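Local coordinates for protein phytase (Debaryomyces castellii, PDB 2GFI) that hydrolyses phytate (inositol hexakisphosphate), probably releasing the 3-phosphate first, as a glycosylated member of the histidine acid phosphatase family, at residues H340-D349 with Y390-K400; N213-V223 with Y293-T302. All coordinates share one frame; numbering follows the deposited sequence.

How the interactions relate
Along the chain, interaction 2 comes first: 213-223, running from a loop into the short helix 220-223, meets 293-302, the end of helix 277-295 and the turns leading into helix 302-318, closing a loop of 69 residues, largely helical and without strands. Interaction 1 follows in series, neither enclosing nor crossing the first. There the end of helix 333-343 and the residues after it pack on the hairpin of strands 385-392 and 395-397, closing a 40-residue loop. The centres lie about 20 Å apart, yet the contacts touch: S341 OG and T302 OG1, 2.7 Å apart, probably share a hydrogen bond, and I347 packs on S296. Helix 333-343 thus touches both the helical part and the sheet.

Interaction 1 (H340-D349 with Y390-K400); sequences HSAIGILIPD and YVINDAVIPIK
I345 pushes its CD1 methyl between Y390, I392 and I397 of the hairpin, coming to 3.5 Å from Y390 CB and 3.8 Å from I397 CG2. Its CG1 lies between the backbone N and the carbonyl carbon (chi1 58°), which sends CD1 toward the hairpin and leaves CG2 to rest against I399 CG1. L346 flanks this centre with both methyls: CD1 runs alongside I392 CG2, while CD2 meets I397 CG2 at 3.9 Å, the two side chains nearly at right angles. Elsewhere along the tyrosine, I343 lays CG2 over one face of the Y390 ring in a CH-pi contact, 3.8 Å from the centroid and nearest CZ, so the methyl sits toward the phenol end. Replacing Y390 with an alanine would probably leave I343 CG2 without its aromatic face, open a gap beside I345 CD1 and cost Y415 its hydroxyl partner. H340 offers the edge of its imidazole, CE1 being 3.5 Å from I392 CD1 in the ring plane, and the centre of one ring face carries the CD1 methyl of I343. The buried polar ends have partners outside the two segments: H340 NE2 hydrogen-bonds to T375 OG1 and Y390 OH to Y415 OH. At the exposed rim, D349 OD1 and K400 NZ stay 4.4 Å apart, too far for a salt bridge. With no hydrogen bond across the segments, the end of the helix that starts at the predicted proton donor D333 is joined to the sheet's hairpin by aliphatic and aromatic packing, and the charged pair can add at most a weak attraction.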
# COMPACT_ATOMS: atom_id res chain seq x y z
N HIS A 340 -3.71 -32.19 -6.29
CA HIS A 340 -4.28 -31.27 -7.31
C HIS A 340 -4.32 -31.82 -8.70
O HIS A 340 -5.18 -31.45 -9.50
CB HIS A 340 -3.56 -29.91 -7.31
CG HIS A 340 -4.08 -28.97 -6.27
ND1 HIS A 340 -5.08 -28.05 -6.52
CD2 HIS A 340 -3.79 -28.86 -4.95
CE1 HIS A 340 -5.37 -27.40 -5.41
NE2 HIS A 340 -4.60 -27.87 -4.44
N SER A 341 -3.40 -32.73 -9.01
CA SER A 341 -3.49 -33.48 -10.27
C SER A 341 -4.86 -34.19 -10.35
O SER A 341 -5.48 -34.23 -11.41
CB SER A 341 -2.37 -34.50 -10.35
OG SER A 341 -2.22 -34.92 -11.68
N ALA A 342 -5.32 -34.72 -9.23
CA ALA A 342 -6.63 -35.32 -9.22
C ALA A 342 -7.75 -34.31 -9.01
O ALA A 342 -8.79 -34.45 -9.63
CB ALA A 342 -6.71 -36.47 -8.24
N ILE A 343 -7.58 -33.31 -8.13
CA ILE A 343 -8.60 -32.25 -7.97
C ILE A 343 -8.94 -31.61 -9.29
O ILE A 343 -10.11 -31.40 -9.61
CB ILE A 343 -8.17 -31.14 -6.97
CG1 ILE A 343 -7.96 -31.71 -5.55
CG2 ILE A 343 -9.24 -30.03 -6.92
CD1 ILE A 343 -7.09 -30.85 -4.63
N GLY A 344 -7.92 -31.29 -10.08
CA GLY A 344 -8.17 -30.83 -11.43
C GLY A 344 -8.70 -29.43 -11.60
O GLY A 344 -9.23 -29.11 -12.64
N ILE A 345 -8.53 -28.57 -10.62
CA ILE A 345 -8.98 -27.18 -10.78
C ILE A 345 -7.88 -26.20 -11.22
O ILE A 345 -8.15 -25.10 -11.69
CB ILE A 345 -9.68 -26.71 -9.49
CG1 ILE A 345 -8.72 -26.83 -8.31
CG2 ILE A 345 -10.93 -27.53 -9.28
CD1 ILE A 345 -9.23 -26.16 -7.05
N LEU A 346 -6.63 -26.59 -11.03
CA LEU A 346 -5.52 -25.72 -11.43
C LEU A 346 -4.61 -26.42 -12.44
O LEU A 346 -3.43 -26.09 -12.58
CB LEU A 346 -4.78 -25.20 -10.20
CG LEU A 346 -5.57 -24.14 -9.43
CD1 LEU A 346 -4.93 -23.89 -8.09
CD2 LEU A 346 -5.68 -22.83 -10.22
N ILE A 347 -5.21 -27.37 -13.16
CA ILE A 347 -4.50 -28.22 -14.14
C ILE A 347 -4.83 -27.77 -15.58
O ILE A 347 -5.99 -27.65 -15.94
CB ILE A 347 -4.88 -29.74 -13.89
CG1 ILE A 347 -4.68 -30.13 -12.43
CG2 ILE A 347 -4.13 -30.69 -14.84
CD1 ILE A 347 -3.34 -29.71 -11.82
N PRO A 348 -3.81 -27.53 -16.40
CA PRO A 348 -4.05 -27.13 -17.79
C PRO A 348 -4.64 -28.31 -18.57
O PRO A 348 -4.45 -29.46 -18.17
CB PRO A 348 -2.65 -26.80 -18.31
CG PRO A 348 -1.76 -27.62 -17.52
CD PRO A 348 -2.37 -27.66 -16.10
N ASP A 349 -5.35 -28.02 -19.67
CA ASP A 349 -5.92 -29.07 -20.54
C ASP A 349 -4.87 -29.91 -21.21
O ASP A 349 -5.07 -31.12 -21.45
CB ASP A 349 -6.75 -28.44 -21.64
CG ASP A 349 -8.07 -27.89 -21.14
OD1 ASP A 349 -8.61 -28.46 -20.15
OD2 ASP A 349 -8.62 -26.90 -21.69
N TYR A 390 -13.31 -24.86 -3.32
CA TYR A 390 -11.90 -24.82 -3.00
C TYR A 390 -11.37 -23.41 -2.79
O TYR A 390 -11.67 -22.52 -3.58
CB TYR A 390 -11.13 -25.44 -4.15
CG TYR A 390 -11.17 -26.93 -4.14
CD1 TYR A 390 -10.16 -27.66 -3.50
CD2 TYR A 390 -12.21 -27.63 -4.78
CE1 TYR A 390 -10.18 -29.03 -3.50
CE2 TYR A 390 -12.23 -29.03 -4.77
CZ TYR A 390 -11.22 -29.71 -4.13
OH TYR A 390 -11.24 -31.08 -4.11
N VAL A 391 -10.57 -23.22 -1.75
CA VAL A 391 -9.84 -21.99 -1.53
C VAL A 391 -8.36 -22.41 -1.48
O VAL A 391 -7.90 -23.06 -0.52
CB VAL A 391 -10.29 -21.28 -0.21
CG1 VAL A 391 -9.86 -19.84 -0.19
CG2 VAL A 391 -11.83 -21.35 -0.03
N ILE A 392 -7.62 -22.07 -2.55
CA ILE A 392 -6.23 -22.43 -2.68
C ILE A 392 -5.44 -21.16 -2.41
O ILE A 392 -5.61 -20.13 -3.09
CB ILE A 392 -5.96 -22.88 -4.09
CG1 ILE A 392 -7.02 -23.90 -4.56
CG2 ILE A 392 -4.48 -23.36 -4.22
CD1 ILE A 392 -7.24 -25.06 -3.57
N ASN A 393 -4.61 -21.21 -1.39
CA ASN A 393 -3.79 -20.06 -1.01
C ASN A 393 -4.59 -18.77 -1.02
O ASN A 393 -4.19 -17.77 -1.64
CB ASN A 393 -2.59 -20.01 -1.89
CG ASN A 393 -1.87 -21.28 -1.83
OD1 ASN A 393 -1.57 -21.90 -2.85
ND2 ASN A 393 -1.63 -21.74 -0.63
N ASP A 394 -5.72 -18.84 -0.33
CA ASP A 394 -6.56 -17.71 -0.04
C ASP A 394 -7.37 -17.17 -1.19
O ASP A 394 -7.85 -16.05 -1.11
CB ASP A 394 -5.79 -16.59 0.63
CG ASP A 394 -5.30 -16.97 1.97
OD1 ASP A 394 -6.13 -17.45 2.78
OD2 ASP A 394 -4.10 -16.81 2.32
N ALA A 395 -7.54 -17.97 -2.24
CA ALA A 395 -8.35 -17.59 -3.37
C ALA A 395 -9.37 -18.67 -3.64
O ALA A 395 -9.01 -19.84 -3.63
CB ALA A 395 -7.47 -17.40 -4.61
N VAL A 396 -10.63 -18.31 -3.88
CA VAL A 396 -11.59 -19.33 -4.27
C VAL A 396 -11.21 -19.70 -5.67
O VAL A 396 -11.03 -18.81 -6.51
CB VAL A 396 -13.06 -18.85 -4.24
CG1 VAL A 396 -13.99 -19.93 -4.82
CG2 VAL A 396 -13.47 -18.39 -2.81
N ILE A 397 -11.05 -20.99 -5.91
CA ILE A 397 -10.85 -21.51 -7.27
C ILE A 397 -12.04 -22.37 -7.64
O ILE A 397 -12.10 -23.53 -7.22
CB ILE A 397 -9.53 -22.33 -7.36
CG1 ILE A 397 -8.34 -21.54 -6.75
CG2 ILE A 397 -9.27 -22.81 -8.79
CD1 ILE A 397 -7.91 -20.25 -7.50
N PRO A 398 -13.00 -21.83 -8.38
CA PRO A 398 -14.16 -22.61 -8.76
C PRO A 398 -13.80 -23.83 -9.62
O PRO A 398 -12.81 -23.81 -10.37
CB PRO A 398 -15.03 -21.61 -9.53
CG PRO A 398 -14.60 -20.25 -9.00
CD PRO A 398 -13.09 -20.44 -8.89
N ILE A 399 -14.58 -24.90 -9.47
CA ILE A 399 -14.43 -26.06 -10.30
C ILE A 399 -15.09 -25.75 -11.61
O ILE A 399 -16.22 -25.29 -11.63
CB ILE A 399 -15.09 -27.28 -9.67
CG1 ILE A 399 -14.50 -27.56 -8.31
CG2 ILE A 399 -14.97 -28.47 -10.62
CD1 ILE A 399 -15.31 -28.52 -7.50
N LYS A 400 -14.38 -25.99 -12.70
CA LYS A 400 -14.91 -25.80 -14.02
C LYS A 400 -16.26 -26.52 -14.19
O LYS A 400 -16.37 -27.76 -14.02
CB LYS A 400 -13.90 -26.30 -15.05
CG LYS A 400 -14.28 -25.99 -16.47
CD LYS A 400 -13.28 -26.64 -17.41
CE LYS A 400 -13.83 -26.68 -18.81
NZ LYS A 400 -12.78 -27.14 -19.78

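Interaction 2 (N213-V223 with Y293-T302); sequences NYNENANTAIV and YSNSAGNNMT
Y214 and N299 both carry CG anti to the backbone N (chi1 167° and -171°), and these torsions bring the phenol of one obliquely across the amide of the other. N299 OD1 lies at the edge of the Y214 ring, in its plane, 3.6 Å from CD1. Farther along the same ring, OH donates to S294 O at 2.6 Å, reaching it from above the carbonyl plane. M301 CB packs against CD1, and T302 CG2 adds a methyl near CE1.

The N299 amide works at both ends. ND2 donates to N215 O at 2.6 Å, a bent bond (134° at the hydrogen), and to water 2; A218 N reaches N215 O from the opposite face of that carbonyl, closing a type I turn. OD1 accepts from M301 N in the carbonyl plane, on a lone pair, as a capping bond at the turn into helix 302-318, and also takes a bond from water 1, which accepts from N215 N. Water 2 lies 2.6 Å from E216 O and 2.7 Å from Y293 O, bringing further backbone groups of both segments together.

Beyond these polar links, I222 CG2 sits over one face of the Y293 ring, offset toward its rim, while V223 CG2 and N219 CB both touch Y293 CB. The phenol of Y293 bonds to L352 O. N295, which follows S294, bonds through ND2 to E337, and its side chain lies about 6 Å from that of the predicted proton donor D333. With two direct bonds that end on main-chain carbonyls, and waters that link main-chain atoms to the N299 amide, the contact probably depends closely on the backbone course of both segments, and partners on both amide ends probably hold the N299 side chain in its rotation.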
# COMPACT_ATOMS: atom_id res chain seq x y z
N ASN A 213 5.14 -47.78 -9.07
CA ASN A 213 5.21 -47.48 -10.51
C ASN A 213 5.29 -46.01 -10.86
O ASN A 213 5.39 -45.65 -12.03
CB ASN A 213 4.06 -48.16 -11.25
CG ASN A 213 4.06 -49.66 -11.05
OD1 ASN A 213 5.11 -50.25 -10.78
ND2 ASN A 213 2.89 -50.28 -11.15
N TYR A 214 5.25 -45.16 -9.85
CA TYR A 214 5.34 -43.73 -10.04
C TYR A 214 6.80 -43.36 -10.19
O TYR A 214 7.61 -43.57 -9.30
CB TYR A 214 4.67 -42.98 -8.89
CG TYR A 214 4.97 -41.50 -8.85
CD1 TYR A 214 4.64 -40.66 -9.92
CD2 TYR A 214 5.58 -40.93 -7.72
CE1 TYR A 214 4.93 -39.27 -9.86
CE2 TYR A 214 5.88 -39.56 -7.65
CZ TYR A 214 5.54 -38.74 -8.73
OH TYR A 214 5.82 -37.40 -8.68
N ASN A 215 7.14 -42.81 -11.35
CA ASN A 215 8.47 -42.31 -11.55
C ASN A 215 8.41 -40.79 -11.71
O ASN A 215 8.02 -40.28 -12.77
CB ASN A 215 9.11 -43.01 -12.76
CG ASN A 215 10.53 -42.56 -13.00
OD1 ASN A 215 11.19 -41.99 -12.13
ND2 ASN A 215 11.01 -42.82 -14.21
N GLU A 216 8.79 -40.05 -10.65
CA GLU A 216 8.76 -38.59 -10.70
C GLU A 216 9.68 -38.06 -11.77
O GLU A 216 9.45 -36.98 -12.31
CB GLU A 216 9.08 -37.95 -9.34
CG GLU A 216 10.43 -38.31 -8.75
CD GLU A 216 10.76 -37.47 -7.53
OE1 GLU A 216 9.80 -37.02 -6.82
OE2 GLU A 216 11.98 -37.23 -7.27
N ASN A 217 10.71 -38.83 -12.10
CA ASN A 217 11.65 -38.41 -13.12
C ASN A 217 11.38 -38.93 -14.52
O ASN A 217 12.20 -38.76 -15.41
CB ASN A 217 13.08 -38.70 -12.68
CG ASN A 217 13.44 -37.94 -11.42
OD1 ASN A 217 13.77 -38.55 -10.39
ND2 ASN A 217 13.32 -36.62 -11.48
N ALA A 218 10.21 -39.54 -14.72
CA ALA A 218 9.85 -40.09 -16.01
C ALA A 218 9.99 -39.10 -17.16
O ALA A 218 10.26 -39.49 -18.28
CB ALA A 218 8.43 -40.63 -15.98
N ASN A 219 9.80 -37.81 -16.88
CA ASN A 219 9.71 -36.84 -17.97
C ASN A 219 10.85 -35.84 -18.00
O ASN A 219 10.72 -34.79 -18.61
CB ASN A 219 8.39 -36.10 -17.89
CG ASN A 219 7.21 -36.99 -18.13
OD1 ASN A 219 6.23 -37.03 -17.34
ND2 ASN A 219 7.28 -37.73 -19.24
N THR A 220 11.96 -36.18 -17.35
CA THR A 220 13.06 -35.24 -17.25
C THR A 220 13.60 -34.79 -18.60
O THR A 220 13.96 -33.63 -18.73
CB THR A 220 14.20 -35.80 -16.36
OG1 THR A 220 14.37 -37.19 -16.65
CG2 THR A 220 13.77 -35.83 -14.89
N ALA A 221 13.67 -35.69 -19.58
CA ALA A 221 14.23 -35.34 -20.90
C ALA A 221 13.39 -34.29 -21.64
O ALA A 221 13.96 -33.43 -22.31
CB ALA A 221 14.44 -36.61 -21.79
N ILE A 222 12.06 -34.39 -21.52
CA ILE A 222 11.13 -33.35 -21.99
C ILE A 222 11.42 -32.03 -21.31
O ILE A 222 11.64 -31.00 -21.94
CB ILE A 222 9.66 -33.74 -21.68
CG1 ILE A 222 9.27 -35.03 -22.45
CG2 ILE A 222 8.74 -32.59 -22.04
CD1 ILE A 222 7.80 -35.57 -22.16
N VAL A 223 11.44 -32.08 -19.99
CA VAL A 223 11.64 -30.88 -19.18
C VAL A 223 12.95 -30.18 -19.54
O VAL A 223 13.00 -28.95 -19.65
CB VAL A 223 11.53 -31.20 -17.67
CG1 VAL A 223 12.09 -30.08 -16.83
CG2 VAL A 223 10.07 -31.51 -17.33
N TYR A 293 5.45 -31.90 -14.96
CA TYR A 293 5.75 -33.20 -15.55
C TYR A 293 6.12 -34.29 -14.55
O TYR A 293 6.08 -35.48 -14.87
CB TYR A 293 6.83 -33.08 -16.64
CG TYR A 293 6.29 -32.55 -17.93
CD1 TYR A 293 5.52 -33.38 -18.76
CD2 TYR A 293 6.53 -31.21 -18.33
CE1 TYR A 293 5.01 -32.91 -19.94
CE2 TYR A 293 6.02 -30.72 -19.51
CZ TYR A 293 5.26 -31.59 -20.32
OH TYR A 293 4.76 -31.18 -21.51
N SER A 294 6.48 -33.87 -13.35
CA SER A 294 6.84 -34.78 -12.28
C SER A 294 5.71 -35.01 -11.31
O SER A 294 5.44 -36.13 -10.92
CB SER A 294 8.05 -34.22 -11.54
OG SER A 294 9.00 -33.86 -12.51
N ASN A 295 5.04 -33.92 -10.91
CA ASN A 295 4.08 -33.97 -9.80
C ASN A 295 2.64 -33.71 -10.19
O ASN A 295 1.78 -33.70 -9.32
CB ASN A 295 4.44 -32.96 -8.72
CG ASN A 295 5.89 -33.02 -8.32
OD1 ASN A 295 6.49 -34.09 -8.31
ND2 ASN A 295 6.46 -31.86 -7.97
N SER A 296 2.40 -33.46 -11.46
CA SER A 296 1.06 -33.15 -11.90
C SER A 296 0.69 -33.97 -13.15
O SER A 296 1.27 -35.02 -13.40
CB SER A 296 0.95 -31.65 -12.15
OG SER A 296 -0.40 -31.23 -12.15
N ALA A 297 -0.25 -33.47 -13.93
CA ALA A 297 -0.85 -34.25 -15.00
C ALA A 297 0.11 -34.60 -16.14
O ALA A 297 -0.23 -35.41 -17.01
CB ALA A 297 -2.10 -33.52 -15.54
N GLY A 298 1.29 -34.00 -16.14
CA GLY A 298 2.35 -34.38 -17.08
C GLY A 298 2.79 -35.81 -16.83
O GLY A 298 3.21 -36.50 -17.73
N ASN A 299 2.69 -36.25 -15.58
CA ASN A 299 3.07 -37.59 -15.21
C ASN A 299 1.82 -38.46 -15.07
O ASN A 299 0.92 -38.14 -14.26
CB ASN A 299 3.88 -37.57 -13.90
CG ASN A 299 4.51 -38.93 -13.58
OD1 ASN A 299 3.80 -39.90 -13.33
ND2 ASN A 299 5.85 -38.99 -13.57
N ASN A 300 1.76 -39.55 -15.86
CA ASN A 300 0.59 -40.41 -15.93
C ASN A 300 0.18 -41.04 -14.58
O ASN A 300 -0.97 -41.46 -14.41
CB ASN A 300 0.71 -41.47 -17.07
CG ASN A 300 1.94 -42.44 -16.93
OD1 ASN A 300 2.61 -42.52 -15.89
ND2 ASN A 300 2.21 -43.21 -18.02
N MET A 301 1.09 -41.06 -13.62
CA MET A 301 0.82 -41.74 -12.36
C MET A 301 0.17 -40.90 -11.29
O MET A 301 -0.36 -41.43 -10.33
CB MET A 301 2.08 -42.43 -11.82
CG MET A 301 2.41 -43.74 -12.54
SD MET A 301 1.00 -44.90 -12.59
CE MET A 301 0.89 -45.31 -10.86
N THR A 302 0.17 -39.58 -11.46
CA THR A 302 -0.26 -38.68 -10.38
C THR A 302 -1.75 -38.64 -10.18
O THR A 302 -2.22 -38.42 -9.05
CB THR A 302 0.27 -37.25 -10.59
OG1 THR A 302 -0.25 -36.74 -11.83
CG2 THR A 302 1.81 -37.25 -10.69
O HOH W 1 5.18 -42.19 -13.38
O HOH W 2 7.80 -37.44 -14.31
O HOH W 3 10.17 -35.15 -15.03